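Local coordinates for protein unsaturated chondroitin disaccharide hydrolase (Streptococcus agalactiae, PDB 3ANI) that hydrolyses unsaturated chondroitin, hyaluronan and heparin disaccharides, preferring sulfated ones, to release the 4,5-unsaturated uronic acid, at residues Ser100-Ile105 / Leu137-Lys142. The protein carries 1 engineered substitution. Sequence-based numbering, arbitrary orientation.
Sequences SFLNRI and LEATIK
A139 presents its methyl to L102 where helices 88-106 and 134-151 pack side by side, part of the alpha/alpha-barrel of this family 88 glycoside hydrolase. The two segments run in roughly the same direction, their axes 9.0 Å apart at closest approach and 35° from parallel; helix 116-131 lies between them in the chain and packs against both, Y120 touching I105 and C124 touching T140. The small A139 side chain lets the backbones close in, its CB 3.8 Å from L102 CA. With CG anti to the backbone N (chi1 174°), L102 sends CD1 over that same methyl, CD1 to A139 CB 3.8 Å. CD1 also reaches the carboxylate end of E138, 3.7 Å from OE1, the two side chains crossing at about a right angle, so the leucine's methyls lie against the alanine methyl and the carboxylate of E138. One helical turn on, I105 faces the base of K142: CG2 lies 3.8 Å from K142 CB, the two side chains crossing obliquely, and I105 CD1 comes within 3.3 Å of K142 O. No hydrogen bond joins the segments themselves. The charged groups instead pair along helix 134-151, where E138 and K142, both extended beyond CG, meet in an i to i+4 salt bridge beside the leucine. K142 NZ also hydrogen-bonds N106 OD1, just past I105, and thereby ties the second helix to the end of the first. About 11 Å separates the I105 side chain from that of the nucleophile D115. In the salt bridge, K142 NZ sits 3.0 Å from E138 OE1, on the oxygen's anti lone pair, away from OE2.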
loop_
_atom_site.group_PDB
_atom_site.type_symbol
_atom_site.label_atom_id
_atom_site.label_comp_id
_atom_site.label_asym_id
_atom_site.label_seq_id
_atom_site.Cartn_x
_atom_site.Cartn_y
_atom_site.Cartn_z
ATOM N N SER A 100 15.978 4.758 14.622
ATOM C CA SER A 100 15.871 3.325 14.867
ATOM C C SER A 100 15.975 2.533 13.558
ATOM O O SER A 100 16.537 1.434 13.542
ATOM C CB SER A 100 14.546 3.019 15.582
ATOM O OG SER A 100 14.283 1.628 15.643
ATOM N N PHE A 101 15.439 3.092 12.472
ATOM C CA PHE A 101 15.535 2.473 11.150
ATOM C C PHE A 101 16.945 2.553 10.577
ATOM O O PHE A 101 17.392 1.624 9.894
ATOM C CB PHE A 101 14.545 3.103 10.165
ATOM C CG PHE A 101 13.158 2.523 10.236
ATOM C CD1 PHE A 101 12.104 3.271 10.745
ATOM C CD2 PHE A 101 12.905 1.229 9.781
ATOM C CE1 PHE A 101 10.827 2.742 10.811
ATOM C CE2 PHE A 101 11.628 0.691 9.842
ATOM C CZ PHE A 101 10.588 1.451 10.355
ATOM N N LEU A 102 17.626 3.670 10.842
ATOM C CA LEU A 102 19.019 3.860 10.443
ATOM C C LEU A 102 19.935 2.888 11.186
ATOM O O LEU A 102 20.858 2.326 10.601
ATOM C CB LEU A 102 19.459 5.307 10.693
ATOM C CG LEU A 102 20.927 5.690 10.463
ATOM C CD1 LEU A 102 21.366 5.425 9.018
ATOM C CD2 LEU A 102 21.167 7.140 10.843
ATOM N N ASN A 103 19.670 2.701 12.475
ATOM C CA ASN A 103 20.362 1.699 13.271
ATOM C C ASN A 103 20.114 0.288 12.723
ATOM O O ASN A 103 21.038 -0.531 12.650
ATOM C CB ASN A 103 19.933 1.814 14.740
ATOM C CG ASN A 103 20.473 0.690 15.602
ATOM O OD1 ASN A 103 19.869 -0.376 15.699
ATOM N ND2 ASN A 103 21.608 0.929 16.243
ATOM N N ARG A 104 18.868 0.024 12.329
ATOM C CA ARG A 104 18.461 -1.277 11.794
ATOM C C ARG A 104 19.218 -1.682 10.527
ATOM O O ARG A 104 19.670 -2.821 10.415
ATOM C CB ARG A 104 16.950 -1.311 11.539
ATOM C CG ARG A 104 16.417 -2.694 11.186
ATOM C CD ARG A 104 14.915 -2.698 11.035
ATOM N NE ARG A 104 14.438 -3.983 10.531
ATOM C CZ ARG A 104 13.158 -4.315 10.381
ATOM N NH1 ARG A 104 12.195 -3.459 10.706
ATOM N NH2 ARG A 104 12.841 -5.512 9.908
ATOM N N ILE A 105 19.356 -0.752 9.585
ATOM C CA ILE A 105 19.984 -1.045 8.295
ATOM C C ILE A 105 21.515 -1.125 8.408
ATOM O O ILE A 105 22.164 -1.839 7.636
ATOM C CB ILE A 105 19.506 -0.041 7.186
ATOM C CG1 ILE A 105 19.295 -0.747 5.827
ATOM C CG2 ILE A 105 20.360 1.241 7.139
ATOM C CD1 ILE A 105 20.545 -1.026 5.007
ATOM N N LEU A 137 17.766 10.474 4.860
ATOM C CA LEU A 137 18.330 10.208 3.533
ATOM C C LEU A 137 19.342 9.072 3.593
ATOM O O LEU A 137 19.262 8.130 2.802
ATOM C CB LEU A 137 18.982 11.458 2.927
ATOM C CG LEU A 137 19.699 11.295 1.575
ATOM C CD1 LEU A 137 18.732 10.852 0.479
ATOM C CD2 LEU A 137 20.414 12.575 1.164
ATOM N N GLU A 138 20.281 9.175 4.535
ATOM C CA GLU A 138 21.310 8.156 4.762
ATOM C C GLU A 138 20.730 6.737 4.856
ATOM O O GLU A 138 21.202 5.830 4.171
ATOM C CB GLU A 138 22.112 8.485 6.028
ATOM C CG GLU A 138 23.355 7.626 6.238
ATOM C CD GLU A 138 23.986 7.813 7.615
ATOM O OE1 GLU A 138 24.633 6.855 8.097
ATOM O OE2 GLU A 138 23.834 8.905 8.215
ATOM N N ALA A 139 19.704 6.563 5.691
ATOM C CA ALA A 139 19.058 5.263 5.885
ATOM C C ALA A 139 18.326 4.763 4.633
ATOM O O ALA A 139 18.321 3.562 4.354
ATOM C CB ALA A 139 18.109 5.309 7.082
ATOM N N THR A 140 17.714 5.683 3.889
ATOM C CA THR A 140 17.037 5.347 2.634
ATOM C C THR A 140 18.025 4.881 1.549
ATOM O O THR A 140 17.839 3.819 0.954
ATOM C CB THR A 140 16.138 6.515 2.131
ATOM O OG1 THR A 140 14.962 6.592 2.942
ATOM C CG2 THR A 140 15.703 6.295 0.699
ATOM N N ILE A 141 19.071 5.670 1.307
ATOM C CA ILE A 141 20.120 5.298 0.346
ATOM C C ILE A 141 20.759 3.946 0.700
ATOM O O ILE A 141 20.982 3.106 -0.180
ATOM C CB ILE A 141 21.213 6.402 0.219
ATOM C CG1 ILE A 141 20.607 7.747 -0.226
ATOM C CG2 ILE A 141 22.343 5.962 -0.725
ATOM C CD1 ILE A 141 19.804 7.713 -1.539
ATOM N N LYS A 142 21.029 3.738 1.988
ATOM C CA LYS A 142 21.599 2.482 2.472
ATOM C C LYS A 142 20.655 1.298 2.274
ATOM O O LYS A 142 21.099 0.192 1.955
ATOM C CB LYS A 142 22.011 2.599 3.939
ATOM C CG LYS A 142 23.374 3.227 4.134
ATOM C CD LYS A 142 23.787 3.193 5.586
ATOM C CE LYS A 142 25.165 3.805 5.779
ATOM N NZ LYS A 142 25.433 4.068 7.221
#